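Local coordinates for protein creatinine amidohydrolase (Nostoc punctiforme PCC 73102, PDB 3NO4) that probably is a metal-dependent amidohydrolase of the creatininase superfamily that cleaves non-peptide carbon-nitrogen bonds in linear amides, at residues T47-P52 / G184-P189; P207-V212 / D230-S235; Q106-Y111 / A138-T143; Y111-A116 / Y144-D149. One frame throughout, in Å; residues are numbered along the deposited sequence.

Contact 1. Residues T47-P52 / G184-P189; sequences TEQHGP and GSHATP. With NI (nickel (II) ion), chain D.
E48 reaches H186 with its carboxylate: OE2 lies 3.1 Å from H186 CE1, at the ring edge and close to the imidazole plane, while OE1 is hydrogen-bonded to S46. The backbone of E48 has a second task, its carbonyl O accepting from H50 ND1 at 2.9 Å, which fixes the rotation of the H50 ring and directs NE2 to the metal. Q49 supplies the one hydrogen bond across the contact, H186 NE2 to Q49 O at 2.8 Å with an N-H...O angle of 145°; the oxygen lies in the plane of the donor ring. The Q49 side chain is bent, its OE1 receiving the G51 amide N at 2.8 Å and its NE2 bonding to G231 O and H90 ND1. H50 carries H186 CE1 over the centre of one ring face, 3.6 Å above the plane, the two imidazoles inclined at 34°. H186 comes this close because its CG is anti to the backbone N (chi1 -179°), which swings the ring across to the loop of H50. The H50 carbonyl O also packs on A187 CB at 3.3 Å. The nickel ion is coordinated by H50 NE2 at 2.2 Å. A water on the same ion is joined to H186 ND1 by a weak hydrogen bond, so H186 belongs to the second shell. D59 and E191 complete the protein ligands, and E191 also accepts from the T188 amide. Two loops thus meet in a buried contact at a His-Asp-Glu metal site of the creatininase superfamily, occupied here by nickel, where zinc is probably the natural cofactor.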
# COMPACT_ATOMS: atom_id res chain seq x y z
N THR A 47 -20.53 -2.05 -11.54
CA THR A 47 -21.13 -0.89 -12.18
C THR A 47 -20.37 -0.74 -13.50
O THR A 47 -19.29 -0.20 -13.51
CB THR A 47 -21.00 0.35 -11.28
OG1 THR A 47 -21.62 0.07 -10.03
CG2 THR A 47 -21.63 1.62 -11.92
N GLU A 48 -20.92 -1.30 -14.58
CA GLU A 48 -20.20 -1.37 -15.86
C GLU A 48 -21.15 -1.45 -17.02
O GLU A 48 -22.24 -2.05 -16.91
CB GLU A 48 -19.29 -2.62 -15.90
CG GLU A 48 -20.06 -3.94 -15.67
CD GLU A 48 -19.21 -5.15 -15.59
OE1 GLU A 48 -18.24 -5.14 -14.79
OE2 GLU A 48 -19.53 -6.13 -16.29
N GLN A 49 -20.68 -0.95 -18.16
CA GLN A 49 -21.41 -1.04 -19.42
C GLN A 49 -21.96 -2.46 -19.68
O GLN A 49 -21.29 -3.46 -19.41
CB GLN A 49 -20.53 -0.53 -20.58
CG GLN A 49 -19.39 -1.47 -20.97
CD GLN A 49 -19.82 -2.60 -21.90
OE1 GLN A 49 -20.94 -2.58 -22.47
NE2 GLN A 49 -18.98 -3.62 -21.99
N HIS A 50 -23.19 -2.54 -20.15
CA HIS A 50 -23.79 -3.81 -20.64
C HIS A 50 -24.45 -3.61 -22.02
O HIS A 50 -25.54 -4.05 -22.28
CB HIS A 50 -24.77 -4.33 -19.59
CG HIS A 50 -24.13 -5.16 -18.54
ND1 HIS A 50 -23.43 -4.63 -17.48
CD2 HIS A 50 -24.11 -6.51 -18.37
CE1 HIS A 50 -22.98 -5.61 -16.72
NE2 HIS A 50 -23.38 -6.76 -17.24
N GLY A 51 -23.70 -3.00 -22.94
CA GLY A 51 -24.16 -2.84 -24.28
C GLY A 51 -25.19 -1.72 -24.41
O GLY A 51 -25.44 -1.01 -23.44
N PRO A 52 -25.74 -1.54 -25.62
CA PRO A 52 -26.80 -0.53 -25.88
C PRO A 52 -28.08 -0.65 -25.04
O PRO A 52 -28.72 0.36 -24.80
CB PRO A 52 -27.15 -0.77 -27.37
CG PRO A 52 -25.83 -1.31 -27.96
CD PRO A 52 -25.31 -2.21 -26.88
N GLY A 184 -23.78 -15.61 -25.55
CA GLY A 184 -22.51 -14.88 -25.42
C GLY A 184 -21.92 -14.84 -24.02
O GLY A 184 -22.28 -15.67 -23.17
N SER A 185 -21.01 -13.88 -23.78
CA SER A 185 -20.20 -13.79 -22.58
C SER A 185 -20.43 -12.52 -21.75
O SER A 185 -20.06 -12.51 -20.61
CB SER A 185 -18.69 -13.76 -22.91
OG SER A 185 -18.31 -14.82 -23.70
N HIS A 186 -20.91 -11.44 -22.38
CA HIS A 186 -21.17 -10.18 -21.70
C HIS A 186 -22.36 -9.46 -22.35
O HIS A 186 -22.52 -9.47 -23.57
CB HIS A 186 -19.89 -9.30 -21.69
CG HIS A 186 -20.10 -8.00 -20.98
ND1 HIS A 186 -20.09 -7.89 -19.61
CD2 HIS A 186 -20.45 -6.78 -21.44
CE1 HIS A 186 -20.36 -6.64 -19.27
NE2 HIS A 186 -20.57 -5.94 -20.36
N ALA A 187 -23.20 -8.85 -21.51
CA ALA A 187 -24.49 -8.28 -21.89
C ALA A 187 -25.32 -9.43 -22.46
O ALA A 187 -25.79 -9.35 -23.58
CB ALA A 187 -24.32 -7.10 -22.88
N THR A 188 -25.42 -10.51 -21.69
CA THR A 188 -26.03 -11.74 -22.15
C THR A 188 -27.56 -11.60 -22.06
O THR A 188 -28.06 -10.90 -21.19
CB THR A 188 -25.62 -12.99 -21.32
OG1 THR A 188 -26.15 -12.89 -19.99
CG2 THR A 188 -24.11 -13.19 -21.29
N PRO A 189 -28.31 -12.25 -22.97
CA PRO A 189 -29.77 -12.24 -22.80
C PRO A 189 -30.25 -12.78 -21.45
O PRO A 189 -31.23 -12.25 -20.93
CB PRO A 189 -30.29 -13.05 -24.00
CG PRO A 189 -29.11 -13.68 -24.62
CD PRO A 189 -27.93 -12.87 -24.24
NI NI D . -22.93 -8.75 -16.48
O HOH W 1 -21.61 -9.74 -17.72

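Contact 2. Residues P207-V212 / D230-S235; sequences PLSPEV and DGRMGS
R232 NH2 donates to S209 O at 2.9 Å with an angle of 164°, in the carbonyl plane and on a lone pair, and this is the direct hydrogen bond between the two loops. Two waters add to it: one links S209 N to D230 OD2, the other S209 O to R232 NH1. A further hydrogen bond, within 230-235, runs from R232 NH1 to S235 O at 2.9 Å. The guanidinium is held by charge as well: R232 NE and NH2 approach D230 side-on, meeting OD2 at 2.8 and 3.0 Å respectively. D230 OD1 accepts from the R232 backbone N, forming an Asx turn that holds the carboxylate over the start of a loop whose far end, at S235, leads toward the metal site of this creatininase-family fold; S235 OG continues inward to the carbonyls of H186 and A187. A methionine in place of R232 would probably leave D230 without its countercharge and S209 O without its direct donor. Apolar contacts sandwich the flat group: L208 CB lies 3.7 Å above one face, toward the rim, and V212 CG2 sits 3.6 Å over the centre of the other. V212 CG1, brought between backbone N and carbonyl carbon by a chi1 of 65°, packs against G234 C at 3.8 Å.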
# COMPACT_ATOMS: atom_id res chain seq x y z
N PRO A 207 -31.06 0.17 -30.64
CA PRO A 207 -30.70 -0.75 -31.71
C PRO A 207 -29.47 -1.55 -31.32
O PRO A 207 -28.59 -1.05 -30.57
CB PRO A 207 -30.45 0.15 -32.92
CG PRO A 207 -30.31 1.51 -32.40
CD PRO A 207 -31.01 1.57 -31.08
N LEU A 208 -29.45 -2.79 -31.79
CA LEU A 208 -28.30 -3.67 -31.63
C LEU A 208 -27.85 -3.93 -33.05
O LEU A 208 -28.66 -4.37 -33.87
CB LEU A 208 -28.72 -4.97 -30.93
CG LEU A 208 -29.27 -4.78 -29.51
CD1 LEU A 208 -29.95 -6.04 -28.92
CD2 LEU A 208 -28.15 -4.28 -28.60
N SER A 209 -26.58 -3.62 -33.35
CA SER A 209 -25.99 -4.00 -34.65
C SER A 209 -26.25 -5.47 -34.88
O SER A 209 -26.17 -6.26 -33.94
CB SER A 209 -24.48 -3.72 -34.72
OG SER A 209 -23.76 -4.54 -33.80
N PRO A 210 -26.63 -5.84 -36.12
CA PRO A 210 -27.03 -7.25 -36.37
C PRO A 210 -25.88 -8.27 -36.23
O PRO A 210 -26.14 -9.42 -35.84
CB PRO A 210 -27.60 -7.21 -37.79
CG PRO A 210 -26.90 -6.03 -38.46
CD PRO A 210 -26.58 -5.04 -37.37
N GLU A 211 -24.65 -7.85 -36.53
CA GLU A 211 -23.43 -8.65 -36.28
C GLU A 211 -22.88 -8.25 -34.93
O GLU A 211 -22.85 -7.06 -34.63
CB GLU A 211 -22.33 -8.35 -37.32
CG GLU A 211 -22.77 -8.43 -38.77
CD GLU A 211 -23.39 -9.78 -39.15
OE1 GLU A 211 -23.00 -10.82 -38.55
OE2 GLU A 211 -24.26 -9.79 -40.04
N VAL A 212 -22.43 -9.22 -34.15
CA VAL A 212 -21.82 -8.97 -32.85
C VAL A 212 -20.46 -9.68 -32.75
O VAL A 212 -20.34 -10.86 -33.09
CB VAL A 212 -22.81 -9.34 -31.68
CG1 VAL A 212 -23.11 -10.86 -31.65
CG2 VAL A 212 -22.28 -8.83 -30.36
N ASP A 230 -19.71 -1.98 -29.28
CA ASP A 230 -20.92 -1.57 -28.55
C ASP A 230 -20.94 -2.08 -27.11
O ASP A 230 -21.87 -1.80 -26.37
CB ASP A 230 -22.20 -1.90 -29.34
CG ASP A 230 -22.61 -3.36 -29.27
OD1 ASP A 230 -21.91 -4.23 -28.70
OD2 ASP A 230 -23.68 -3.64 -29.81
N GLY A 231 -19.94 -2.87 -26.75
CA GLY A 231 -19.73 -3.38 -25.40
C GLY A 231 -20.19 -4.80 -25.16
O GLY A 231 -19.86 -5.36 -24.14
N ARG A 232 -20.96 -5.36 -26.09
CA ARG A 232 -21.39 -6.75 -26.02
C ARG A 232 -20.26 -7.70 -26.41
O ARG A 232 -19.49 -7.39 -27.30
CB ARG A 232 -22.54 -7.03 -27.00
CG ARG A 232 -23.85 -6.30 -26.73
CD ARG A 232 -24.89 -6.78 -27.76
NE ARG A 232 -24.70 -6.14 -29.07
CZ ARG A 232 -25.19 -6.58 -30.24
NH1 ARG A 232 -25.88 -7.71 -30.33
NH2 ARG A 232 -24.99 -5.85 -31.34
N MSE A 233 -20.21 -8.86 -25.77
CA MSE A 233 -19.39 -9.99 -26.22
C MSE A 233 -20.31 -11.16 -26.61
O MSE A 233 -20.82 -11.86 -25.76
CB MSE A 233 -18.43 -10.42 -25.12
CG MSE A 233 -17.42 -9.34 -24.66
SE MSE A 233 -16.48 -9.97 -23.07
CE MSE A 233 -15.34 -11.26 -24.02
N GLY A 234 -20.52 -11.32 -27.91
CA GLY A 234 -21.12 -12.51 -28.49
C GLY A 234 -22.63 -12.66 -28.32
O GLY A 234 -23.19 -13.70 -28.73
N SER A 235 -23.28 -11.62 -27.80
CA SER A 235 -24.57 -11.76 -27.17
C SER A 235 -25.65 -11.06 -27.98
O SER A 235 -25.36 -10.04 -28.64
CB SER A 235 -24.52 -11.23 -25.74
OG SER A 235 -24.28 -9.85 -25.69
O HOH W 2 -25.05 -1.79 -31.34
O HOH W 3 -27.45 -8.74 -32.69

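Contact 3. Residues Q106-Y111 / A138-T143; sequences QVVRDY and AAFSET
A139 O is gripped twice by T143, from opposite faces of its carbonyl plane: T143 OG1 donates at 2.7 Å and the backbone N at 2.9 Å, the second being the regular helical bond. The two segments are neighbouring helices of an α/β fold, 101-118 and 132-150, joined through strand 122-127 of the parallel sheet; their axes here come within 8.8 Å and cross at -49°. The small A139 side chain is consistent with this closeness. V108 CB meets A139 CB at 3.7 Å, and V108 CG1, anti to its own amide nitrogen (chi1 170°), points to the edge of the F140 ring, a ring that also meets that of F125. With its hydroxyl turned back to A139 O, T143 also presents OG1 to the backbone of R109. A valine in place of T143 is likely to cost A139 O its second donor and put a methyl where OG1 now fits against R109. Polar groups gather at one edge of the crossing, where E142 OE2 takes a hydrogen bond from a water at 2.9 Å that R109 NH1 reaches weakly. This edge is shared with the assembly: E142 OE2 bonds to S102 of a third subunit, Q106 OE1 to R100 of a second. That same Q106 OE1 sits 3.2 Å above one face of the R109 guanidinium, and T143 OG1 touches R109 CA at 3.4 Å.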
# COMPACT_ATOMS: atom_id res chain seq x y z
N GLN A 106 -8.44 -5.06 -0.22
CA GLN A 106 -8.50 -4.34 1.08
C GLN A 106 -9.92 -4.11 1.60
O GLN A 106 -10.16 -4.23 2.80
CB GLN A 106 -7.67 -3.08 1.04
CG GLN A 106 -6.14 -3.37 0.79
CD GLN A 106 -5.43 -4.41 1.79
OE1 GLN A 106 -5.57 -4.28 3.05
NE2 GLN A 106 -4.63 -5.40 1.23
N VAL A 107 -10.85 -3.85 0.70
CA VAL A 107 -12.25 -3.75 1.03
C VAL A 107 -12.75 -5.07 1.62
O VAL A 107 -13.30 -5.05 2.72
CB VAL A 107 -13.12 -3.28 -0.18
CG1 VAL A 107 -14.63 -3.48 0.08
CG2 VAL A 107 -12.78 -1.81 -0.53
N VAL A 108 -12.51 -6.19 0.92
CA VAL A 108 -12.94 -7.51 1.41
C VAL A 108 -12.28 -7.85 2.77
O VAL A 108 -12.93 -8.33 3.71
CB VAL A 108 -12.68 -8.64 0.38
CG1 VAL A 108 -12.92 -10.03 1.01
CG2 VAL A 108 -13.58 -8.43 -0.86
N ARG A 109 -11.00 -7.53 2.87
CA ARG A 109 -10.25 -7.74 4.12
C ARG A 109 -10.89 -6.98 5.27
O ARG A 109 -11.11 -7.58 6.32
CB ARG A 109 -8.80 -7.29 3.95
CG ARG A 109 -7.88 -7.89 5.02
CD ARG A 109 -6.54 -7.23 4.98
NE ARG A 109 -6.51 -6.11 5.89
CZ ARG A 109 -5.39 -5.47 6.30
NH1 ARG A 109 -4.17 -5.83 5.85
NH2 ARG A 109 -5.50 -4.48 7.20
N ASP A 110 -11.23 -5.71 5.05
CA ASP A 110 -11.90 -4.89 6.06
C ASP A 110 -13.28 -5.42 6.45
O ASP A 110 -13.60 -5.48 7.64
CB ASP A 110 -12.02 -3.43 5.59
CG ASP A 110 -10.67 -2.68 5.59
OD1 ASP A 110 -9.66 -3.23 6.11
OD2 ASP A 110 -10.61 -1.53 5.06
N TYR A 111 -14.10 -5.80 5.46
CA TYR A 111 -15.45 -6.32 5.74
C TYR A 111 -15.36 -7.58 6.60
O TYR A 111 -16.02 -7.66 7.65
CB TYR A 111 -16.18 -6.74 4.44
CG TYR A 111 -16.91 -5.67 3.66
CD1 TYR A 111 -16.32 -4.42 3.39
CD2 TYR A 111 -18.16 -5.94 3.13
CE1 TYR A 111 -17.00 -3.45 2.62
CE2 TYR A 111 -18.85 -4.98 2.37
CZ TYR A 111 -18.26 -3.76 2.08
OH TYR A 111 -18.96 -2.82 1.33
N ALA A 138 -8.39 -14.11 -4.50
CA ALA A 138 -7.18 -13.51 -3.96
C ALA A 138 -7.41 -12.84 -2.61
O ALA A 138 -6.64 -13.03 -1.68
CB ALA A 138 -6.60 -12.52 -4.95
N ALA A 139 -8.47 -12.06 -2.53
CA ALA A 139 -8.89 -11.39 -1.30
C ALA A 139 -9.14 -12.35 -0.16
O ALA A 139 -8.81 -12.04 0.97
CB ALA A 139 -10.16 -10.51 -1.55
N PHE A 140 -9.76 -13.49 -0.44
CA PHE A 140 -9.97 -14.52 0.59
C PHE A 140 -8.68 -15.00 1.19
O PHE A 140 -8.56 -15.03 2.43
CB PHE A 140 -10.75 -15.73 0.06
CG PHE A 140 -12.13 -15.41 -0.47
CD1 PHE A 140 -12.79 -14.20 -0.20
CD2 PHE A 140 -12.78 -16.36 -1.25
CE1 PHE A 140 -14.05 -13.95 -0.72
CE2 PHE A 140 -14.02 -16.11 -1.75
CZ PHE A 140 -14.65 -14.90 -1.50
N SER A 141 -7.74 -15.39 0.32
CA SER A 141 -6.42 -15.81 0.74
C SER A 141 -5.70 -14.73 1.59
O SER A 141 -5.19 -15.01 2.66
CB SER A 141 -5.55 -16.20 -0.46
OG SER A 141 -6.07 -17.35 -1.06
N GLU A 142 -5.64 -13.53 1.08
CA GLU A 142 -5.09 -12.38 1.85
C GLU A 142 -5.78 -12.22 3.25
O GLU A 142 -5.10 -12.03 4.28
CB GLU A 142 -5.29 -11.10 1.06
CG GLU A 142 -4.54 -9.86 1.65
CD GLU A 142 -3.37 -9.34 0.79
OE1 GLU A 142 -3.05 -9.92 -0.27
OE2 GLU A 142 -2.76 -8.34 1.22
N THR A 143 -7.11 -12.34 3.24
CA THR A 143 -7.92 -12.23 4.45
C THR A 143 -7.60 -13.34 5.47
O THR A 143 -7.37 -13.03 6.63
CB THR A 143 -9.39 -12.14 4.11
OG1 THR A 143 -9.57 -10.94 3.36
CG2 THR A 143 -10.31 -12.14 5.40
O HOH W 4 -2.81 -8.34 4.07

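Contact 4. Residues Y111-A116 / Y144-D149; sequences YVTCLA and YAHLED
The helical segments 111-116 and 144-149 run in broadly the same direction, crossing at -44° with axes 10.4 Å apart, and their nearest backbone point is T113 facing L147, 6.8 Å from CA to CA. No hydrogen bond spans the gap. L147 fills it: with CG anti to its carbonyl carbon (chi1 -63°), the extended side chain brings both methyls to the other helix. CD1 rests on A116 CB at 4.2 Å and on V112 CG1 at 4.3 Å, whereas CD2 lies along T113, 3.8 Å from OG1, the two side chains passing each other in opposite senses. This is side-by-side helix packing over the parallel sheet of an α/β fold; beneath, V112 touches F123 of strand 122-127, and L147 reaches V158 in the loop before strand 159-164. T113 forms the polar border. Its OG1 is hydrogen-bonded to R109 O one turn earlier in its own helix, and H146 turns a ring edge to it, CD2 lying 3.5 Å from OG1 with that oxygen in the imidazole plane. On helix 132-150, E148 makes a salt bridge with K117 of a fourth subunit.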
# COMPACT_ATOMS: atom_id res chain seq x y z
N TYR A 111 -14.10 -5.80 5.46
CA TYR A 111 -15.45 -6.32 5.74
C TYR A 111 -15.36 -7.58 6.60
O TYR A 111 -16.02 -7.66 7.65
CB TYR A 111 -16.18 -6.74 4.44
CG TYR A 111 -16.91 -5.67 3.66
CD1 TYR A 111 -16.32 -4.42 3.39
CD2 TYR A 111 -18.16 -5.94 3.13
CE1 TYR A 111 -17.00 -3.45 2.62
CE2 TYR A 111 -18.85 -4.98 2.37
CZ TYR A 111 -18.26 -3.76 2.08
OH TYR A 111 -18.96 -2.82 1.33
N VAL A 112 -14.54 -8.55 6.14
CA VAL A 112 -14.44 -9.85 6.76
C VAL A 112 -13.82 -9.75 8.15
O VAL A 112 -14.29 -10.41 9.08
CB VAL A 112 -13.73 -10.93 5.87
CG1 VAL A 112 -13.59 -12.24 6.64
CG2 VAL A 112 -14.49 -11.12 4.55
N THR A 113 -12.80 -8.90 8.31
CA THR A 113 -12.18 -8.72 9.64
C THR A 113 -13.17 -8.19 10.69
O THR A 113 -13.22 -8.73 11.80
CB THR A 113 -10.89 -7.88 9.60
OG1 THR A 113 -10.02 -8.45 8.62
CG2 THR A 113 -10.17 -7.90 10.98
N CYS A 114 -13.96 -7.16 10.32
CA CYS A 114 -14.94 -6.58 11.23
C CYS A 114 -15.94 -7.65 11.67
O CYS A 114 -16.15 -7.84 12.86
CB CYS A 114 -15.69 -5.42 10.57
SG CYS A 114 -14.73 -3.95 10.26
N LEU A 115 -16.50 -8.36 10.70
CA LEU A 115 -17.54 -9.37 10.96
C LEU A 115 -17.02 -10.63 11.63
O LEU A 115 -17.72 -11.19 12.50
CB LEU A 115 -18.35 -9.70 9.69
CG LEU A 115 -19.20 -8.52 9.19
CD1 LEU A 115 -19.50 -8.60 7.70
CD2 LEU A 115 -20.47 -8.36 10.05
N ALA A 116 -15.81 -11.07 11.25
CA ALA A 116 -15.16 -12.18 11.96
C ALA A 116 -14.96 -11.89 13.45
O ALA A 116 -15.21 -12.78 14.26
CB ALA A 116 -13.85 -12.68 11.29
N TYR A 144 -7.51 -14.61 5.03
CA TYR A 144 -7.18 -15.68 5.97
C TYR A 144 -5.84 -15.44 6.69
O TYR A 144 -5.77 -15.56 7.91
CB TYR A 144 -7.16 -17.09 5.30
CG TYR A 144 -8.41 -17.48 4.54
CD1 TYR A 144 -9.69 -17.19 5.04
CD2 TYR A 144 -8.31 -18.18 3.32
CE1 TYR A 144 -10.86 -17.54 4.32
CE2 TYR A 144 -9.47 -18.56 2.59
CZ TYR A 144 -10.73 -18.25 3.11
OH TYR A 144 -11.87 -18.58 2.42
N ALA A 145 -4.83 -15.04 5.94
CA ALA A 145 -3.51 -14.74 6.50
C ALA A 145 -3.58 -13.54 7.46
O ALA A 145 -2.97 -13.56 8.54
CB ALA A 145 -2.47 -14.50 5.34
N HIS A 146 -4.39 -12.54 7.11
CA HIS A 146 -4.59 -11.36 8.00
C HIS A 146 -5.25 -11.73 9.32
O HIS A 146 -4.77 -11.29 10.36
CB HIS A 146 -5.38 -10.27 7.27
CG HIS A 146 -5.49 -8.99 8.04
ND1 HIS A 146 -4.39 -8.22 8.37
CD2 HIS A 146 -6.57 -8.32 8.53
CE1 HIS A 146 -4.79 -7.16 9.05
NE2 HIS A 146 -6.11 -7.20 9.18
N LEU A 147 -6.31 -12.56 9.27
CA LEU A 147 -7.02 -13.04 10.48
C LEU A 147 -6.11 -13.82 11.43
O LEU A 147 -6.14 -13.58 12.66
CB LEU A 147 -8.27 -13.86 10.14
CG LEU A 147 -9.40 -13.14 9.38
CD1 LEU A 147 -10.60 -14.09 9.09
CD2 LEU A 147 -9.86 -11.90 10.14
N GLU A 148 -5.25 -14.66 10.84
CA GLU A 148 -4.17 -15.37 11.56
C GLU A 148 -3.14 -14.42 12.19
O GLU A 148 -2.81 -14.58 13.35
CB GLU A 148 -3.51 -16.41 10.60
CG GLU A 148 -2.24 -17.18 11.11
CD GLU A 148 -1.42 -17.88 9.96
OE1 GLU A 148 -1.92 -18.01 8.79
OE2 GLU A 148 -0.24 -18.24 10.23
N ASP A 149 -2.66 -13.43 11.44
CA ASP A 149 -1.74 -12.43 11.95
C ASP A 149 -2.33 -11.63 13.13
O ASP A 149 -1.64 -11.38 14.10
CB ASP A 149 -1.37 -11.40 10.83
CG ASP A 149 -0.45 -11.97 9.76
OD1 ASP A 149 0.09 -13.09 9.93
OD2 ASP A 149 -0.31 -11.27 8.72

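Overall arrangement
Contacts 1 and 2 join loops on one side of the chain's centre, contacts 3 and 4 the helices 101-118 and 132-150, with contacts 1 and 4 on opposite sides of that centre, about 34 Å between contact centres. Contact 1 is buried and built on two imidazoles, one of them a metal ligand; contact 2, about 9 Å away between centres, is partly exposed and relies on an arginine, a carboxylate and waters, and S235 OG connects the two. Contacts 3 and 4 share Y111 and are both buried, but the alanine methyl of A139 lets the helices come close in contact 3, while leucine spans a wider separation in contact 4. R109 packs on H146 where these two meet.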